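Local coordinates for protein D-alanyl transferase DltD (Enterococcus faecalis, PDB 6O93) that probably transfers D-alanine onto lipoteichoic acid during cell wall biogenesis at the membrane of this Gram-positive bacterium, at residues A284-V290 / L374-I378; F276-L280 / Q322-F328. All coordinates share one frame. Numbering follows the deposited sequence.

Contact 1 (A284-V290 / L374-I378); sequences AEKNVDV and LAYQI
The 284-290 segment is a helix-to-strand turn: helix 272-285 ends in a Schellman motif (N287 N to A284 O 3.1 Å, V288 N to L283 O) with C-prime N287 (phi/psi 55/44), before strand 289-294. Irregular segment 374-378 lies alongside, CA atoms pairing A284 with Y376 and N287 with L374, both at 6.5 Å. L374, Y376 and I378 point toward the turn, A375 and Q377 away. Y376 (chi1 m) extends its ring past A284, whose CB lies 3.6 Å from both Y376 CD2 and I378 CG1. L374 (mt) brings CD1 to 3.6 Å from D289 CA. N287 (chi1 t) reaches beside L374, ND2 3.6 Å from L374 CB, its OD1 hydrogen-bonded to N96 ND2. Y376 OH donates to V288 O at 2.7 Å. A water donates to Y376 OH and D289 OD1 (both 2.7 Å; D289 chi1 t) and accepts from V290 N (3.0 Å). The hydroxyl, donor and acceptor, ties the loop to V288 O just before the strand and, through the water, to D289 OD1 and V290 N.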
loop_
_atom_site.group_PDB
_atom_site.type_symbol
_atom_site.label_atom_id
_atom_site.label_comp_id
_atom_site.label_asym_id
_atom_site.label_seq_id
_atom_site.Cartn_x
_atom_site.Cartn_y
_atom_site.Cartn_z
ATOM N N ALA A 284 0.545 -7.939 -12.772
ATOM C CA ALA A 284 0.104 -8.814 -13.852
ATOM C C ALA A 284 1.272 -9.526 -14.519
ATOM O O ALA A 284 1.130 -10.681 -14.939
ATOM C CB ALA A 284 -0.684 -8.010 -14.889
ATOM N N GLU A 285 2.427 -8.864 -14.631
ATOM C CA GLU A 285 3.572 -9.485 -15.292
ATOM C C GLU A 285 4.082 -10.698 -14.525
ATOM O O GLU A 285 4.649 -11.615 -15.129
ATOM C CB GLU A 285 4.697 -8.465 -15.471
ATOM C CG GLU A 285 4.442 -7.469 -16.588
ATOM C CD GLU A 285 5.470 -6.357 -16.628
ATOM O OE1 GLU A 285 6.505 -6.471 -15.936
ATOM O OE2 GLU A 285 5.241 -5.366 -17.353
ATOM N N LYS A 286 3.891 -10.727 -13.207
ATOM C CA LYS A 286 4.310 -11.853 -12.384
ATOM C C LYS A 286 3.138 -12.750 -11.994
ATOM O O LYS A 286 3.271 -13.575 -11.085
ATOM C CB LYS A 286 5.039 -11.348 -11.136
ATOM C CG LYS A 286 6.329 -10.588 -11.434
ATOM C CD LYS A 286 7.371 -11.478 -12.097
ATOM C CE LYS A 286 8.612 -10.695 -12.483
ATOM N NZ LYS A 286 9.536 -11.513 -13.318
ATOM N N ASN A 287 1.997 -12.607 -12.667
ATOM C CA ASN A 287 0.847 -13.483 -12.450
ATOM C C ASN A 287 0.440 -13.499 -10.978
ATOM O O ASN A 287 0.172 -14.552 -10.400
ATOM C CB ASN A 287 1.143 -14.900 -12.949
ATOM C CG ASN A 287 -0.093 -15.779 -12.986
ATOM O OD1 ASN A 287 -0.174 -16.788 -12.284
ATOM N ND2 ASN A 287 -1.066 -15.395 -13.802
ATOM N N VAL A 288 0.402 -12.319 -10.366
ATOM C CA VAL A 288 0.052 -12.181 -8.958
ATOM C C VAL A 288 -1.458 -12.030 -8.839
ATOM O O VAL A 288 -2.058 -11.159 -9.478
ATOM C CB VAL A 288 0.772 -10.978 -8.326
ATOM C CG1 VAL A 288 0.500 -10.922 -6.827
ATOM C CG2 VAL A 288 2.268 -11.040 -8.606
ATOM N N ASP A 289 -2.069 -12.877 -8.014
ATOM C CA ASP A 289 -3.485 -12.776 -7.692
ATOM C C ASP A 289 -3.641 -11.789 -6.542
ATOM O O ASP A 289 -3.000 -11.943 -5.498
ATOM C CB ASP A 289 -4.044 -14.149 -7.316
ATOM C CG ASP A 289 -5.561 -14.201 -7.348
ATOM O OD1 ASP A 289 -6.196 -13.216 -7.785
ATOM O OD2 ASP A 289 -6.120 -15.239 -6.934
ATOM N N VAL A 290 -4.480 -10.772 -6.731
ATOM C CA VAL A 290 -4.499 -9.618 -5.840
ATOM C C VAL A 290 -5.925 -9.316 -5.408
ATOM O O VAL A 290 -6.847 -9.306 -6.230
ATOM C CB VAL A 290 -3.877 -8.379 -6.516
ATOM C CG1 VAL A 290 -3.807 -7.218 -5.533
ATOM C CG2 VAL A 290 -2.503 -8.712 -7.065
ATOM N N LEU A 374 -4.027 -16.458 -14.634
ATOM C CA LEU A 374 -4.978 -15.359 -14.514
ATOM C C LEU A 374 -5.138 -14.635 -15.849
ATOM O O LEU A 374 -4.155 -14.334 -16.528
ATOM C CB LEU A 374 -4.531 -14.373 -13.430
ATOM C CG LEU A 374 -4.412 -14.927 -12.008
ATOM C CD1 LEU A 374 -3.820 -13.882 -11.077
ATOM C CD2 LEU A 374 -5.764 -15.393 -11.492
ATOM N N ALA A 375 -6.387 -14.347 -16.214
ATOM C CA ALA A 375 -6.697 -13.741 -17.510
ATOM C C ALA A 375 -6.654 -12.217 -17.394
ATOM O O ALA A 375 -7.672 -11.521 -17.397
ATOM C CB ALA A 375 -8.053 -14.225 -18.008
ATOM N N TYR A 376 -5.432 -11.699 -17.297
ATOM C CA TYR A 376 -5.209 -10.261 -17.254
ATOM C C TYR A 376 -5.132 -9.700 -18.667
ATOM O O TYR A 376 -4.572 -10.328 -19.569
ATOM C CB TYR A 376 -3.922 -9.929 -16.492
ATOM C CG TYR A 376 -4.021 -10.104 -14.992
ATOM C CD1 TYR A 376 -5.135 -9.659 -14.292
ATOM C CD2 TYR A 376 -3.000 -10.717 -14.277
ATOM C CE1 TYR A 376 -5.230 -9.819 -12.924
ATOM C CE2 TYR A 376 -3.085 -10.880 -12.908
ATOM C CZ TYR A 376 -4.204 -10.429 -12.236
ATOM O OH TYR A 376 -4.297 -10.586 -10.873
ATOM N N GLN A 377 -5.706 -8.509 -18.852
ATOM C CA GLN A 377 -5.692 -7.813 -20.136
ATOM C C GLN A 377 -5.207 -6.381 -19.893
ATOM O O GLN A 377 -5.982 -5.423 -19.927
ATOM C CB GLN A 377 -7.072 -7.846 -20.796
ATOM C CG GLN A 377 -7.523 -9.246 -21.186
ATOM C CD GLN A 377 -8.862 -9.256 -21.894
ATOM O OE1 GLN A 377 -9.553 -8.238 -21.957
ATOM N NE2 GLN A 377 -9.237 -10.410 -22.435
ATOM N N ILE A 378 -3.904 -6.248 -19.645
ATOM C CA ILE A 378 -3.328 -4.940 -19.361
ATOM C C ILE A 378 -3.454 -4.053 -20.588
ATOM O O ILE A 378 -3.164 -4.472 -21.715
ATOM C CB ILE A 378 -1.863 -5.089 -18.924
ATOM C CG1 ILE A 378 -1.776 -5.795 -17.569
ATOM C CG2 ILE A 378 -1.184 -3.728 -18.862
ATOM C CD1 ILE A 378 -2.369 -5.006 -16.408
HETATM O O HOH W 1 -6.274 -10.828 -9.109
#

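Contact 2 (F276-L280 / Q322-F328); sequences FQAAL and QLQEQGF
Two segments of the alpha/beta fold of the SGNH-hydrolase clan meet here: 276-280 is regular helix within helix 272-285, while 322-328 takes the last turn of helix 309-324 into a loop. The latter finishes in a Schellman motif, with F328 N to L323 O at 3.1 Å, G327 N to Q324 O at 3.2 Å and C-prime G327 at phi/psi 102/4. The nearest CA pairs are Q277-Q322 (8.2 Å) and L280-L323 (8.3 Å). F276 (chi1 t) and L280 (mt) point across, and L323 (mt) places CD2 3.6 Å from both F276 CZ and L280 CD2. L280 CD2 also sits over the face of F328 (chi1 m, chi2 -84°), a CH-pi contact 4.0 Å from the centroid and 14° off the normal. Beside this apolar patch, Q322 (chi1 t, chi2 t), Q326 (chi1 m, chi2 t, chi3 93°) and Q277 (chi1 t, chi2 p) form a network. Q322 OE1 accepts from W387 NE1, Q326 OE1 from D379 N, and Q322 NE2 also donates to Y273 O. Q326 NE2 donates to Q322 O at 2.9 Å. Q277 NE2 donates to Q326 OE1 at 2.9 Å, and Q277 OE1 accepts from Q326 NE2 at 3.0 Å and from Q322 NE2 at 3.1 Å.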
loop_
_atom_site.group_PDB
_atom_site.type_symbol
_atom_site.label_atom_id
_atom_site.label_comp_id
_atom_site.label_asym_id
_atom_site.label_seq_id
_atom_site.Cartn_x
_atom_site.Cartn_y
_atom_site.Cartn_z
ATOM N N PHE A 276 -0.706 4.133 -10.289
ATOM C CA PHE A 276 -1.425 2.914 -9.937
ATOM C C PHE A 276 -1.354 1.898 -11.067
ATOM O O PHE A 276 -1.197 0.696 -10.825
ATOM C CB PHE A 276 -2.874 3.259 -9.600
ATOM C CG PHE A 276 -3.708 2.077 -9.209
ATOM C CD1 PHE A 276 -3.284 1.206 -8.220
ATOM C CD2 PHE A 276 -4.931 1.852 -9.814
ATOM C CE1 PHE A 276 -4.057 0.124 -7.855
ATOM C CE2 PHE A 276 -5.711 0.771 -9.447
ATOM C CZ PHE A 276 -5.272 -0.093 -8.467
ATOM N N GLN A 277 -1.464 2.365 -12.313
ATOM C CA GLN A 277 -1.313 1.473 -13.456
ATOM C C GLN A 277 0.055 0.805 -13.451
ATOM O O GLN A 277 0.183 -0.369 -13.820
ATOM C CB GLN A 277 -1.527 2.250 -14.755
ATOM C CG GLN A 277 -1.409 1.408 -16.019
ATOM C CD GLN A 277 -2.469 0.325 -16.095
ATOM O OE1 GLN A 277 -3.357 0.251 -15.247
ATOM N NE2 GLN A 277 -2.380 -0.518 -17.116
ATOM N N ALA A 278 1.092 1.537 -13.038
ATOM C CA ALA A 278 2.426 0.949 -12.981
ATOM C C ALA A 278 2.458 -0.239 -12.029
ATOM O O ALA A 278 3.063 -1.273 -12.335
ATOM C CB ALA A 278 3.448 2.005 -12.560
ATOM N N ALA A 279 1.806 -0.113 -10.871
ATOM C CA ALA A 279 1.754 -1.225 -9.930
ATOM C C ALA A 279 0.945 -2.385 -10.494
ATOM O O ALA A 279 1.293 -3.553 -10.283
ATOM C CB ALA A 279 1.167 -0.756 -8.599
ATOM N N LEU A 280 -0.131 -2.084 -11.222
ATOM C CA LEU A 280 -0.954 -3.138 -11.806
ATOM C C LEU A 280 -0.183 -3.929 -12.857
ATOM O O LEU A 280 -0.290 -5.161 -12.916
ATOM C CB LEU A 280 -2.219 -2.535 -12.416
ATOM C CG LEU A 280 -3.203 -1.896 -11.435
ATOM C CD1 LEU A 280 -4.334 -1.216 -12.194
ATOM C CD2 LEU A 280 -3.752 -2.935 -10.465
ATOM N N GLN A 322 -10.759 0.728 -13.920
ATOM C CA GLN A 322 -9.378 0.435 -14.288
ATOM C C GLN A 322 -8.994 -0.985 -13.886
ATOM O O GLN A 322 -8.258 -1.667 -14.608
ATOM C CB GLN A 322 -8.448 1.459 -13.636
ATOM C CG GLN A 322 -6.987 1.352 -14.038
ATOM C CD GLN A 322 -6.171 2.540 -13.548
ATOM O OE1 GLN A 322 -6.721 3.519 -13.040
ATOM N NE2 GLN A 322 -4.854 2.456 -13.700
ATOM N N LEU A 323 -9.491 -1.447 -12.738
ATOM C CA LEU A 323 -9.216 -2.812 -12.300
ATOM C C LEU A 323 -9.984 -3.823 -13.143
ATOM O O LEU A 323 -9.387 -4.650 -13.843
ATOM C CB LEU A 323 -9.570 -2.964 -10.821
ATOM C CG LEU A 323 -8.665 -2.208 -9.844
ATOM C CD1 LEU A 323 -9.265 -2.211 -8.446
ATOM C CD2 LEU A 323 -7.272 -2.819 -9.829
ATOM N N GLN A 324 -11.318 -3.763 -13.093
ATOM C CA GLN A 324 -12.141 -4.766 -13.764
ATOM C C GLN A 324 -11.856 -4.815 -15.259
ATOM O O GLN A 324 -11.832 -5.896 -15.858
ATOM C CB GLN A 324 -13.621 -4.471 -13.517
ATOM C CG GLN A 324 -14.074 -4.707 -12.088
ATOM C CD GLN A 324 -14.377 -6.165 -11.808
ATOM O OE1 GLN A 324 -14.310 -7.009 -12.703
ATOM N NE2 GLN A 324 -14.719 -6.471 -10.561
ATOM N N GLU A 325 -11.641 -3.655 -15.880
ATOM C CA GLU A 325 -11.397 -3.608 -17.315
ATOM C C GLU A 325 -10.177 -4.426 -17.720
ATOM O O GLU A 325 -10.098 -4.868 -18.872
ATOM C CB GLU A 325 -11.233 -2.151 -17.756
ATOM C CG GLU A 325 -10.839 -1.950 -19.208
ATOM C CD GLU A 325 -11.897 -2.419 -20.182
ATOM O OE1 GLU A 325 -12.987 -2.843 -19.737
ATOM O OE2 GLU A 325 -11.634 -2.356 -21.402
ATOM N N GLN A 326 -9.236 -4.649 -16.804
ATOM C CA GLN A 326 -7.981 -5.317 -17.125
ATOM C C GLN A 326 -7.867 -6.702 -16.501
ATOM O O GLN A 326 -6.797 -7.316 -16.580
ATOM C CB GLN A 326 -6.804 -4.443 -16.688
ATOM C CG GLN A 326 -6.759 -3.097 -17.390
ATOM C CD GLN A 326 -5.541 -2.275 -17.015
ATOM O OE1 GLN A 326 -4.511 -2.325 -17.691
ATOM N NE2 GLN A 326 -5.655 -1.509 -15.936
ATOM N N GLY A 327 -8.933 -7.210 -15.889
ATOM C CA GLY A 327 -8.942 -8.558 -15.358
ATOM C C GLY A 327 -8.750 -8.668 -13.862
ATOM O O GLY A 327 -8.670 -9.793 -13.349
ATOM N N PHE A 328 -8.661 -7.550 -13.148
ATOM C CA PHE A 328 -8.575 -7.563 -11.689
ATOM C C PHE A 328 -9.999 -7.550 -11.148
ATOM O O PHE A 328 -10.654 -6.504 -11.117
ATOM C CB PHE A 328 -7.770 -6.371 -11.181
ATOM C CG PHE A 328 -6.340 -6.362 -11.643
ATOM C CD1 PHE A 328 -5.374 -7.091 -10.967
ATOM C CD2 PHE A 328 -5.960 -5.618 -12.748
ATOM C CE1 PHE A 328 -4.059 -7.081 -11.387
ATOM C CE2 PHE A 328 -4.643 -5.603 -13.173
ATOM C CZ PHE A 328 -3.692 -6.334 -12.492
#

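Both contacts use helix 272-285, contact 1 at its C-terminal end and contact 2 further back, with centres about 9 Å apart. All seven touching residues of contact 2 are buried, whereas contact 1 is only partly buried, with L374 exposed. Chemistry follows place: the buried contact satisfies its side-chain amides by direct bonds beside apolar packing, while contact 1 pairs a small apolar patch with one direct hydrogen bond and a water bridge. Each includes a Schellman helix end. The 374-378 loop meets A284 at the end of helix 272-285, and Q326, G327 and F328 at the end of helix 309-324: Q377 N lies 2.8 Å from Q326 O, a probable hydrogen bond, and Y376 CE1 3.4 Å from F328 CE1.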